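Local coordinates for phosphatidylglycerol lysyltransferase C-terminal domain-containing protein (Bacteroides thetaiotaomicron, PDB 2HQY) that is of unknown function but binds coenzyme A and is probably an acyltransferase related to the C-terminal domain of phosphatidylglycerol lysyltransferase, at residues Glu267-Leu270 and Leu275-Ala278; Gln139-His144 and Leu280-Val285; Phe222-Asn227 and Gly232-Lys237; Arg25-Asp28 and Ser32-Cys35; Asn180-Glu185 and Asn189-Leu194. All coordinates share one frame; numbering follows the deposited sequence.

Interaction 1 of 5, residues Glu267-Leu270 and Leu275-Ala278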
# COMPACT_ATOMS: atom_id res chain seq x y z
N GLU A 267 13.05 -11.66 14.17
CA GLU A 267 13.03 -11.53 12.70
C GLU A 267 14.37 -11.87 12.03
O GLU A 267 15.17 -12.64 12.59
CB GLU A 267 12.42 -10.17 12.25
CG GLU A 267 11.15 -9.85 13.09
CD GLU A 267 10.18 -8.85 12.45
OE1 GLU A 267 10.59 -8.02 11.62
OE2 GLU A 267 8.97 -8.93 12.79
N GLU A 268 14.61 -11.33 10.85
CA GLU A 268 15.64 -11.89 9.96
C GLU A 268 16.91 -11.05 9.93
O GLU A 268 16.89 -9.88 10.33
CB GLU A 268 15.07 -11.99 8.55
CG GLU A 268 13.78 -12.77 8.48
CD GLU A 268 12.60 -11.93 8.11
OE1 GLU A 268 12.49 -10.77 8.61
OE2 GLU A 268 11.76 -12.45 7.32
N ASP A 269 18.02 -11.64 9.46
CA ASP A 269 19.24 -10.85 9.26
C ASP A 269 19.39 -10.29 7.85
O ASP A 269 20.29 -9.47 7.61
CB ASP A 269 20.51 -11.60 9.71
CG ASP A 269 20.79 -12.88 8.93
OD1 ASP A 269 20.61 -12.92 7.69
OD2 ASP A 269 21.27 -13.85 9.58
N LEU A 270 18.54 -10.73 6.92
CA LEU A 270 18.53 -10.23 5.52
C LEU A 270 19.87 -10.44 4.79
O LEU A 270 20.15 -9.80 3.75
CB LEU A 270 18.09 -8.75 5.46
CG LEU A 270 16.70 -8.44 6.05
CD1 LEU A 270 16.32 -6.97 5.81
CD2 LEU A 270 15.63 -9.39 5.49
N LEU A 275 24.13 -7.44 11.03
CA LEU A 275 22.86 -7.84 11.62
C LEU A 275 22.91 -9.32 12.04
O LEU A 275 22.39 -9.69 13.09
CB LEU A 275 21.75 -7.63 10.60
CG LEU A 275 20.30 -7.28 10.99
CD1 LEU A 275 20.19 -6.19 12.05
CD2 LEU A 275 19.56 -6.86 9.73
N ARG A 276 23.53 -10.14 11.20
CA ARG A 276 23.64 -11.57 11.49
C ARG A 276 24.46 -11.81 12.75
O ARG A 276 24.06 -12.61 13.60
CB ARG A 276 24.27 -12.31 10.31
CG ARG A 276 24.58 -13.80 10.54
CD ARG A 276 24.89 -14.47 9.14
NE ARG A 276 23.67 -14.45 8.32
CZ ARG A 276 23.58 -14.82 7.04
NH1 ARG A 276 24.65 -15.24 6.38
NH2 ARG A 276 22.42 -14.74 6.42
N LYS A 277 25.63 -11.17 12.86
CA LYS A 277 26.45 -11.27 14.07
C LYS A 277 25.73 -10.75 15.30
O LYS A 277 25.79 -11.38 16.35
CB LYS A 277 27.82 -10.60 13.91
CG LYS A 277 28.81 -11.47 13.10
CD LYS A 277 30.15 -10.79 12.93
CE LYS A 277 30.06 -9.64 11.93
NZ LYS A 277 31.42 -9.08 11.68
N ALA A 278 25.02 -9.62 15.17
CA ALA A 278 24.21 -9.08 16.26
C ALA A 278 23.15 -10.09 16.76
O ALA A 278 23.04 -10.34 17.95
CB ALA A 278 23.56 -7.76 15.81
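D269 and R276 form a salt bridge that ties the loop after strand 263-265 to the first turn of helix 273-281. The guanidinium comes side-on with two nitrogens, one to each carboxylate oxygen. NE of R276 reaches OD2 of D269 at 2.8 Å and nearly straight, 171° at the hydrogen; the oxygen lies in the guanidinium plane, yet the nitrogen stands above the carboxylate plane. NH2 of R276 meets OD1 of D269 on its syn side at 2.9 Å, with a more bent bond. The two planes are turned 57° apart, so the fork is twisted rather than flat. Both acceptors have further partners: OD2 also takes the hydroxyl of Y123 and a salt bridge from R118, while OD1 receives the backbone N of G271. A chi1 of 174° runs the R276 chain alongside OD2 of D269 before a bend at chi3 turns the guanidinium in. Alongside, L275 lays CD2 against the carbonyl O of D269 at 3.4 Å; L275 and L270 both line the coenzyme A pocket. A buried carboxylate between two arginines, a tyrosine hydroxyl and a backbone N-H is probably held as the anion, which would fix the loop beside the coenzyme A.

Interaction 2 of 5, residues Gln139-His144 and Leu280-Val285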
# COMPACT_ATOMS: atom_id res chain seq x y z
N GLN A 139 27.16 -13.22 29.51
CA GLN A 139 28.04 -12.33 30.26
C GLN A 139 28.35 -11.00 29.56
O GLN A 139 28.28 -9.95 30.20
CB GLN A 139 29.34 -13.03 30.68
CG GLN A 139 30.11 -12.20 31.70
CD GLN A 139 30.87 -13.05 32.67
OE1 GLN A 139 31.71 -13.85 32.27
NE2 GLN A 139 30.58 -12.89 33.96
N ALA A 140 28.69 -11.04 28.27
CA ALA A 140 28.92 -9.81 27.49
C ALA A 140 27.67 -8.91 27.46
O ALA A 140 27.79 -7.68 27.53
CB ALA A 140 29.37 -10.13 26.07
N LYS A 141 26.50 -9.52 27.35
CA LYS A 141 25.25 -8.74 27.31
C LYS A 141 24.98 -8.04 28.65
O LYS A 141 24.58 -6.88 28.67
CB LYS A 141 24.05 -9.60 26.88
CG LYS A 141 24.20 -10.23 25.48
CD LYS A 141 24.44 -9.18 24.42
CE LYS A 141 24.52 -9.79 23.04
NZ LYS A 141 24.96 -8.80 22.04
N ARG A 142 25.24 -8.75 29.75
CA ARG A 142 25.14 -8.17 31.09
C ARG A 142 26.13 -7.02 31.25
O ARG A 142 25.79 -5.98 31.84
CB ARG A 142 25.39 -9.22 32.17
CG ARG A 142 24.28 -10.23 32.32
CD ARG A 142 24.27 -10.93 33.69
NE ARG A 142 25.52 -11.62 34.02
CZ ARG A 142 25.94 -12.77 33.48
NH1 ARG A 142 25.21 -13.40 32.56
NH2 ARG A 142 27.10 -13.29 33.86
N ASN A 143 27.33 -7.20 30.72
CA ASN A 143 28.35 -6.14 30.74
C ASN A 143 27.89 -4.85 30.05
O ASN A 143 28.14 -3.75 30.56
CB ASN A 143 29.66 -6.64 30.13
CG ASN A 143 30.34 -7.72 30.98
OD1 ASN A 143 29.97 -7.96 32.13
ND2 ASN A 143 31.36 -8.36 30.41
N HIS A 144 27.23 -4.98 28.89
CA HIS A 144 26.73 -3.81 28.14
C HIS A 144 25.64 -3.08 28.95
O HIS A 144 25.61 -1.85 28.96
CB HIS A 144 26.14 -4.17 26.77
CG HIS A 144 27.02 -5.02 25.91
ND1 HIS A 144 28.39 -5.07 26.09
CD2 HIS A 144 26.74 -5.84 24.87
CE1 HIS A 144 28.91 -5.89 25.20
NE2 HIS A 144 27.94 -6.38 24.45
N LEU A 280 22.94 -13.42 16.13
CA LEU A 280 23.58 -14.62 16.70
C LEU A 280 24.11 -14.39 18.13
O LEU A 280 24.12 -15.32 18.94
CB LEU A 280 24.72 -15.12 15.80
CG LEU A 280 24.31 -15.80 14.50
CD1 LEU A 280 25.53 -15.94 13.57
CD2 LEU A 280 23.64 -17.16 14.76
N SER A 281 24.58 -13.17 18.41
CA SER A 281 25.22 -12.83 19.70
C SER A 281 24.24 -12.93 20.87
O SER A 281 24.66 -13.06 22.03
CB SER A 281 25.87 -11.43 19.69
OG SER A 281 24.91 -10.36 19.77
N TYR A 282 22.93 -12.84 20.58
CA TYR A 282 21.91 -12.98 21.63
C TYR A 282 21.47 -14.44 21.83
O TYR A 282 20.52 -14.71 22.56
CB TYR A 282 20.71 -12.07 21.34
CG TYR A 282 20.85 -10.69 21.95
CD1 TYR A 282 21.21 -9.59 21.18
CD2 TYR A 282 20.64 -10.50 23.33
CE1 TYR A 282 21.34 -8.31 21.75
CE2 TYR A 282 20.77 -9.23 23.91
CZ TYR A 282 21.12 -8.14 23.13
OH TYR A 282 21.25 -6.90 23.72
N GLN A 283 22.13 -15.37 21.15
CA GLN A 283 22.02 -16.81 21.45
C GLN A 283 20.62 -17.38 21.20
O GLN A 283 19.97 -17.85 22.15
CB GLN A 283 22.40 -17.11 22.92
CG GLN A 283 23.64 -16.43 23.45
CD GLN A 283 24.89 -16.85 22.72
OE1 GLN A 283 25.09 -18.04 22.45
NE2 GLN A 283 25.75 -15.89 22.40
N PRO A 284 20.17 -17.41 19.93
CA PRO A 284 18.84 -17.94 19.64
C PRO A 284 18.74 -19.44 19.94
O PRO A 284 19.74 -20.16 19.79
CB PRO A 284 18.70 -17.69 18.13
CG PRO A 284 20.12 -17.70 17.62
CD PRO A 284 20.87 -16.99 18.70
N VAL A 285 17.56 -19.88 20.37
CA VAL A 285 17.29 -21.31 20.55
C VAL A 285 16.97 -21.96 19.20
O VAL A 285 17.19 -23.16 19.02
CB VAL A 285 16.14 -21.60 21.56
CG1 VAL A 285 16.62 -21.37 22.98
CG2 VAL A 285 14.92 -20.76 21.28
O HOH W 1 23.77 -6.14 22.95
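The Y282 ring carries the side chain of K141 over one face: CE sits above the ring centre, 3.6 Å from the centroid and 5° off the normal, a CH-pi contact. NZ of K141 lies over the same face but farther from the axis, 4.1 Å from the centroid and 26° off the normal, which makes a cation-pi pair. CD of K141 rests over the CE2 and CZ side, so the lysine runs across the ring instead of meeting it end-on. The H144 ring has the carbonyl O of A140 over its centre and water 1 at its edge.

One bend, at chi2 (-57°), folds the lysine over the ring, after which the chain runs extended to the amine. There NZ of K141 donates to OG of S281 at 2.8 Å. That hydroxyl is also hydrogen-bonded to the carbonyl O of A278, one turn back in helix 273-281. Water 1 accepts from NZ of K141 at 3.1 Å and lies 2.7 Å from OH of Y282, bridging the amine to the far end of the ring it covers. Y282 also touches A247 and N250 of helix 245-256. This is a surface cation-pi contact between a lysine near the start of helix 139-151 and a tyrosine just past the end of helix 273-281.

Interaction 3 of 5, residues Phe222-Asn227 and Gly232-Lys237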
# COMPACT_ATOMS: atom_id res chain seq x y z
N PHE A 222 9.06 -1.92 19.18
CA PHE A 222 7.68 -2.37 19.32
C PHE A 222 7.50 -3.74 18.69
O PHE A 222 8.36 -4.23 17.90
CB PHE A 222 6.67 -1.33 18.78
CG PHE A 222 6.79 -1.01 17.31
CD1 PHE A 222 6.36 -1.95 16.34
CD2 PHE A 222 7.17 0.27 16.90
CE1 PHE A 222 6.39 -1.61 14.97
CE2 PHE A 222 7.21 0.61 15.54
CZ PHE A 222 6.81 -0.33 14.58
N GLY A 223 6.39 -4.38 19.07
CA GLY A 223 6.05 -5.69 18.55
C GLY A 223 4.71 -6.12 19.08
O GLY A 223 4.00 -5.34 19.74
N MET A 224 4.33 -7.35 18.76
CA MET A 224 3.11 -7.92 19.31
C MET A 224 3.14 -9.43 19.19
O MET A 224 4.04 -9.98 18.56
CB MET A 224 1.85 -7.33 18.58
CG MET A 224 1.65 -7.70 17.05
SD MET A 224 0.17 -6.94 16.31
CE MET A 224 -1.14 -7.86 17.14
N PRO A 225 2.15 -10.12 19.77
CA PRO A 225 2.14 -11.59 19.66
C PRO A 225 2.05 -12.07 18.20
O PRO A 225 1.40 -11.42 17.36
CB PRO A 225 0.87 -11.98 20.44
CG PRO A 225 0.72 -10.86 21.44
CD PRO A 225 1.04 -9.64 20.59
N ILE A 226 2.71 -13.20 17.92
CA ILE A 226 2.60 -13.92 16.64
C ILE A 226 1.66 -15.11 16.84
O ILE A 226 0.75 -15.35 16.04
CB ILE A 226 3.96 -14.41 16.13
CG1 ILE A 226 4.82 -13.21 15.69
CG2 ILE A 226 3.78 -15.40 14.92
CD1 ILE A 226 6.37 -13.52 15.78
N ASN A 227 1.90 -15.87 17.90
CA ASN A 227 0.94 -16.90 18.30
C ASN A 227 0.86 -16.94 19.82
O ASN A 227 1.44 -16.08 20.50
CB ASN A 227 1.22 -18.27 17.64
CG ASN A 227 2.35 -19.07 18.32
OD1 ASN A 227 3.07 -18.56 19.18
ND2 ASN A 227 2.44 -20.35 17.98
N GLY A 232 6.58 -11.21 18.79
CA GLY A 232 7.50 -10.76 17.75
C GLY A 232 7.93 -9.34 18.06
O GLY A 232 7.10 -8.48 18.34
N VAL A 233 9.23 -9.09 18.01
CA VAL A 233 9.74 -7.74 18.09
C VAL A 233 9.98 -7.28 16.65
O VAL A 233 10.84 -7.83 15.95
CB VAL A 233 11.05 -7.66 18.95
CG1 VAL A 233 11.57 -6.22 18.98
CG2 VAL A 233 10.77 -8.15 20.35
N HIS A 234 9.20 -6.31 16.19
CA HIS A 234 9.22 -5.93 14.75
C HIS A 234 10.22 -4.85 14.41
O HIS A 234 10.73 -4.80 13.28
CB HIS A 234 7.81 -5.52 14.26
CG HIS A 234 6.76 -6.55 14.53
ND1 HIS A 234 7.04 -7.90 14.58
CD2 HIS A 234 5.43 -6.44 14.80
CE1 HIS A 234 5.94 -8.57 14.89
NE2 HIS A 234 4.95 -7.70 15.02
N VAL A 235 10.47 -3.94 15.35
CA VAL A 235 11.31 -2.77 15.09
C VAL A 235 12.13 -2.53 16.34
O VAL A 235 11.62 -2.67 17.46
CB VAL A 235 10.40 -1.48 14.80
CG1 VAL A 235 11.16 -0.18 14.90
CG2 VAL A 235 9.73 -1.57 13.37
N GLU A 236 13.40 -2.18 16.14
CA GLU A 236 14.24 -1.64 17.19
C GLU A 236 15.18 -0.61 16.58
O GLU A 236 15.94 -0.93 15.66
CB GLU A 236 15.01 -2.79 17.85
CG GLU A 236 15.63 -2.47 19.19
CD GLU A 236 16.38 -3.68 19.75
OE1 GLU A 236 15.88 -4.30 20.72
OE2 GLU A 236 17.43 -4.05 19.16
N LYS A 237 15.11 0.64 17.05
CA LYS A 237 15.93 1.73 16.51
C LYS A 237 16.58 2.47 17.65
O LYS A 237 15.95 2.69 18.68
CB LYS A 237 15.10 2.77 15.74
CG LYS A 237 14.41 2.28 14.50
CD LYS A 237 15.41 2.00 13.42
CE LYS A 237 14.68 1.64 12.15
NZ LYS A 237 15.68 1.22 11.17
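F222 turns its ring so that one face receives V235 from the partner strand. CB of V235 lies 3.9 Å from the ring centroid and 15° off the normal, a CH-pi contact displaced toward the rim, and CG2 of V235 comes to 3.4 Å from CZ of F222. The phenylalanine CG stands between its backbone N and carbonyl carbon (chi1 62°), which swings the ring across toward the valine; helix 185-199 packs on both through A197, L198 and L194. With the F222 ring cut back to an alanine, the V235 methyls would probably lose their covering face and a gap would open against helix 185-199.

Next along, the H234 imidazole lies over the backbone of G223, whose CA sits 4.2 Å from the ring centroid, with the carbonyl O of G232 beneath the same face. ND1 of H234 has its main polar partner in E267 OE2. Farther on, CD1 of I226 reaches CA of G232 at 3.6 Å.

The antiparallel strands of this hairpin are interrupted by a classic beta bulge: H234 and V235 both face F222, whose carbonyl O accepts from H234 N at 2.8 Å and, weakly, from V235 N. Beyond it, G232 N donates to M224 O at 2.8 Å. H234 finds polar partners in E267 and, weakly, S30, whereas F222 and V235 pack on helix 185-199; the hairpin thus borders both apolar and polar surroundings.

Interaction 4 of 5, residues Arg25-Asp28 and Ser32-Cys35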
# COMPACT_ATOMS: atom_id res chain seq x y z
N ARG A 25 5.25 -19.85 14.15
CA ARG A 25 6.00 -18.84 14.89
C ARG A 25 6.65 -17.78 13.99
O ARG A 25 7.33 -16.88 14.47
CB ARG A 25 7.05 -19.52 15.77
CG ARG A 25 6.42 -20.48 16.76
CD ARG A 25 7.45 -21.02 17.72
NE ARG A 25 8.48 -21.82 17.06
CZ ARG A 25 9.58 -22.28 17.67
NH1 ARG A 25 9.81 -21.99 18.95
NH2 ARG A 25 10.46 -23.01 17.00
N ASN A 26 6.44 -17.87 12.68
CA ASN A 26 7.16 -16.94 11.82
C ASN A 26 6.59 -15.52 11.84
O ASN A 26 5.35 -15.32 11.93
CB ASN A 26 7.37 -17.49 10.43
CG ASN A 26 6.12 -17.60 9.68
OD1 ASN A 26 5.24 -18.37 10.03
ND2 ASN A 26 6.04 -16.86 8.57
N CYS A 27 7.50 -14.55 11.80
CA CYS A 27 7.15 -13.15 12.06
C CYS A 27 6.22 -12.63 11.00
O CYS A 27 5.51 -11.65 11.23
CB CYS A 27 8.41 -12.26 12.13
SG CYS A 27 9.33 -12.10 10.60
N ASP A 28 6.22 -13.26 9.82
CA ASP A 28 5.33 -12.79 8.75
C ASP A 28 3.85 -12.96 9.08
O ASP A 28 3.00 -12.42 8.37
CB ASP A 28 5.67 -13.44 7.42
CG ASP A 28 7.04 -12.98 6.90
OD1 ASP A 28 7.41 -11.80 7.16
OD2 ASP A 28 7.74 -13.77 6.26
N SER A 32 0.46 -6.99 12.77
CA SER A 32 1.10 -5.73 12.46
C SER A 32 1.97 -5.84 11.20
O SER A 32 1.93 -4.94 10.34
CB SER A 32 2.00 -5.24 13.62
OG SER A 32 2.51 -3.96 13.28
N ASN A 33 2.75 -6.91 11.10
CA ASN A 33 3.62 -7.08 9.92
C ASN A 33 2.78 -7.24 8.64
O ASN A 33 3.09 -6.64 7.61
CB ASN A 33 4.56 -8.26 10.10
CG ASN A 33 5.77 -7.91 10.93
OD1 ASN A 33 6.10 -6.72 11.14
ND2 ASN A 33 6.49 -8.95 11.36
N LEU A 34 1.68 -7.99 8.74
CA LEU A 34 0.80 -8.19 7.59
C LEU A 34 0.22 -6.85 7.09
O LEU A 34 0.24 -6.59 5.88
CB LEU A 34 -0.34 -9.16 7.94
CG LEU A 34 0.12 -10.62 8.07
CD1 LEU A 34 -0.89 -11.42 8.87
CD2 LEU A 34 0.35 -11.27 6.70
N CYS A 35 -0.28 -6.01 8.00
CA CYS A 35 -0.87 -4.74 7.58
C CYS A 35 0.20 -3.72 7.16
O CYS A 35 -0.00 -2.98 6.17
CB CYS A 35 -1.66 -4.13 8.73
SG CYS A 35 -3.18 -5.03 9.10
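In N33 the CG is anti to the carbonyl carbon (chi1 -82°), and chi2 of -16° keeps OD1 nearly eclipsed with CA, which points ND2 off helix 31-36 toward C27 in the preceding loop. L34, next along the helix, has a similar first torsion, and its branched end reaches back to D28. Two neighbouring helix residues therefore take hold of two neighbouring residues of the short 3-10 segment.

The polar half is a single hydrogen bond from ND2 of N33 to the carbonyl O of C27, 2.9 Å long and nearly straight at 167°. The acceptor lies close to the plane of the asparagine amide, but the donor stands well above the plane of the C27 carbonyl. ND2 of N33 also donates to OE2 of E267, so this one amide nitrogen serves a backbone oxygen and a carboxylate at once. Replacing N33 with a leucine would probably leave the C27 carbonyl without this donor and take one partner from the E267 carboxylate, in a region that is largely buried.

The other half is apolar against polar: CD2 of L34 lies 3.3 Å from the carbonyl O of D28, with CG of L34 almost as near at 3.4 Å. CB of C27 comes to 3.9 Å from ND2 of N33. Backbone N of C27 is anchored in turn by D122 OD2. What results is a tight connection of 3-10 turn to alpha helix near the centre of the chain, with an asparagine from the helix's first turn fastening the turn that leads into it.

Interaction 5 of 5, residues Asn180-Glu185 and Asn189-Leu194. With COA (coenzyme A), chain C.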
# COMPACT_ATOMS: atom_id res chain seq x y z
N ASN A 180 20.19 7.25 5.03
CA ASN A 180 19.75 7.46 3.64
C ASN A 180 18.60 6.55 3.22
O ASN A 180 18.64 5.89 2.15
CB ASN A 180 20.93 7.36 2.64
CG ASN A 180 20.59 7.98 1.29
OD1 ASN A 180 19.51 8.57 1.11
ND2 ASN A 180 21.51 7.84 0.32
N CYS A 181 17.54 6.52 4.03
CA CYS A 181 16.36 5.75 3.64
C CYS A 181 15.71 6.25 2.35
O CYS A 181 15.03 5.47 1.68
CB CYS A 181 15.31 5.74 4.74
SG CYS A 181 15.94 5.04 6.31
N ASP A 182 15.87 7.53 2.03
CA ASP A 182 15.33 8.04 0.75
C ASP A 182 15.86 7.29 -0.48
O ASP A 182 15.15 7.19 -1.50
CB ASP A 182 15.66 9.54 0.57
CG ASP A 182 14.83 10.43 1.48
OD1 ASP A 182 13.93 9.92 2.20
OD2 ASP A 182 15.07 11.67 1.48
N GLN A 183 17.11 6.82 -0.42
CA GLN A 183 17.68 6.09 -1.56
C GLN A 183 17.93 4.60 -1.36
O GLN A 183 18.02 3.87 -2.34
CB GLN A 183 18.94 6.77 -2.08
CG GLN A 183 18.66 8.19 -2.57
CD GLN A 183 19.93 8.84 -3.05
OE1 GLN A 183 20.93 8.86 -2.35
NE2 GLN A 183 19.89 9.38 -4.26
N GLN A 184 18.04 4.15 -0.10
CA GLN A 184 18.32 2.75 0.19
C GLN A 184 16.98 2.03 0.16
O GLN A 184 16.12 2.29 1.02
CB GLN A 184 19.00 2.57 1.56
CG GLN A 184 20.32 3.33 1.71
CD GLN A 184 21.54 2.56 1.26
OE1 GLN A 184 21.46 1.74 0.35
NE2 GLN A 184 22.68 2.82 1.91
N GLU A 185 16.80 1.16 -0.83
CA GLU A 185 15.50 0.49 -1.01
C GLU A 185 14.98 -0.22 0.24
O GLU A 185 13.81 -0.06 0.61
CB GLU A 185 15.60 -0.53 -2.15
CG GLU A 185 14.24 -1.09 -2.52
CD GLU A 185 14.32 -2.07 -3.67
OE1 GLU A 185 15.43 -2.53 -4.00
OE2 GLU A 185 13.25 -2.38 -4.23
N ASN A 189 11.79 0.99 2.43
CA ASN A 189 10.62 0.15 2.61
C ASN A 189 10.32 -0.07 4.09
O ASN A 189 9.17 -0.02 4.52
CB ASN A 189 10.82 -1.20 1.89
CG ASN A 189 10.66 -1.07 0.37
OD1 ASN A 189 10.06 -0.11 -0.11
ND2 ASN A 189 11.15 -2.05 -0.38
N GLU A 190 11.37 -0.29 4.89
CA GLU A 190 11.14 -0.47 6.33
C GLU A 190 10.47 0.77 6.90
O GLU A 190 9.56 0.63 7.72
CB GLU A 190 12.46 -0.69 7.10
CG GLU A 190 12.15 -1.08 8.51
CD GLU A 190 13.28 -0.82 9.52
OE1 GLU A 190 14.13 0.08 9.29
OE2 GLU A 190 13.28 -1.51 10.57
N ARG A 191 10.95 1.95 6.50
CA ARG A 191 10.36 3.21 6.97
C ARG A 191 8.85 3.26 6.70
O ARG A 191 8.10 3.68 7.57
CB ARG A 191 11.01 4.43 6.32
CG ARG A 191 10.31 5.73 6.75
CD ARG A 191 11.12 6.98 6.37
NE ARG A 191 11.42 6.97 4.93
CZ ARG A 191 12.26 7.81 4.33
NH1 ARG A 191 12.88 8.76 5.04
NH2 ARG A 191 12.48 7.70 3.02
N ARG A 192 8.42 2.86 5.50
CA ARG A 192 6.97 2.85 5.18
C ARG A 192 6.19 1.95 6.16
O ARG A 192 5.10 2.32 6.65
CB ARG A 192 6.74 2.39 3.74
CG ARG A 192 7.21 3.42 2.68
CD ARG A 192 6.42 4.76 2.76
NE ARG A 192 4.98 4.52 2.89
CZ ARG A 192 4.15 4.13 1.92
NH1 ARG A 192 4.58 3.96 0.65
NH2 ARG A 192 2.86 3.93 2.23
N ALA A 193 6.73 0.77 6.44
CA ALA A 193 6.07 -0.17 7.36
C ALA A 193 6.08 0.35 8.80
O ALA A 193 5.06 0.27 9.50
CB ALA A 193 6.72 -1.54 7.27
N LEU A 194 7.20 0.93 9.20
CA LEU A 194 7.34 1.42 10.58
C LEU A 194 6.36 2.57 10.85
O LEU A 194 5.70 2.62 11.88
CB LEU A 194 8.80 1.85 10.78
CG LEU A 194 9.31 2.25 12.14
CD1 LEU A 194 10.87 2.10 12.12
CD2 LEU A 194 8.89 3.71 12.39
N1A COA C . 16.12 -3.02 7.99
C2A COA C . 16.34 -2.45 9.18
N3A COA C . 17.57 -2.02 9.53
C4A COA C . 18.61 -2.15 8.66
C5A COA C . 18.41 -2.74 7.42
C6A COA C . 17.12 -3.18 7.08
N6A COA C . 16.83 -3.76 5.89
N7A COA C . 19.61 -2.74 6.79
C8A COA C . 20.52 -2.16 7.61
N9A COA C . 19.91 -1.83 8.76
C1B COA C . 20.51 -1.12 9.92
C2B COA C . 21.52 -1.79 10.85
O2B COA C . 20.86 -2.45 11.93
C3B COA C . 22.26 -0.57 11.37
O3B COA C . 21.53 0.06 12.43
P3B COA C . 22.28 0.97 13.53
O7A COA C . 22.93 -0.08 14.43
O8A COA C . 21.18 1.82 14.16
O9A COA C . 23.31 1.80 12.79
C4B COA C . 22.29 0.41 10.21
O4B COA C . 21.17 0.06 9.40
C5B COA C . 23.60 0.33 9.42
O5B COA C . 24.20 -0.95 9.63
P1A COA C . 24.94 -1.87 8.51
O1A COA C . 24.95 -3.29 9.02
O2A COA C . 24.39 -1.58 7.12
O3A COA C . 26.45 -1.30 8.64
O4A COA C . 28.22 0.51 8.56
O5A COA C . 25.96 0.82 7.26
O HOH W 2 12.40 2.01 -0.78
O HOH W 3 10.90 -1.97 -3.32
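R191 reaches from helix 185-199 to D182 in the preceding loop, forming a salt bridge on one carboxylate oxygen. NH2 of R191 donates to OD1 of D182 at 2.8 Å, close to the guanidinium plane and on the oxygen's anti lone pair; NH1 of R191 adds a weak bond to the same oxygen. An extended start (chi1 176°) and a kink at chi3 lay the guanidinium over C181. CB of C181 sits above the centre of one guanidinium face, 3.7 Å from CZ of R191. C181 is itself tied to C176 of helix 165-179 by a disulfide.

At the helix start, N189 N donates to E185 O at 2.9 Å, an ordinary helical bond. The two side chains lie alongside each other, pointing the same way, and water 3 links them, donating to E185 OE2 at 2.6 Å and accepting from N189 ND2. On another side of the helix, E190 brings OE1 to 3.4 Å from C2A of coenzyme A and also pairs with K237. The disulfide fastens the loop to helix 165-179 and the salt bridge fastens it to helix 185-199, which carries E190; the two helices are probably linked through this loop at that edge of the pocket.

How the interactions relate
Along the chain the order is interaction 4, then 5, 3 and 1, with interaction 2 joining helix 139-151 to the end of helix 273-281 and so spanning 5, 3 and 1. Interactions 3 and 4 lie closest, their centres 9 Å apart; 2 and 5 are farthest, at 28 Å. E267 connects three of them, its OE2 bonding both H234 of interaction 3 and N33 of interaction 4. Interaction 3 is also joined to interaction 5 through K237 and E190. Interactions 1 and 2 share helix 273-281. The centres of interactions 1, 3 and 5 form a triangle 15 to 18 Å on a side, with 1 and 5 each contributing residues to the coenzyme A pocket.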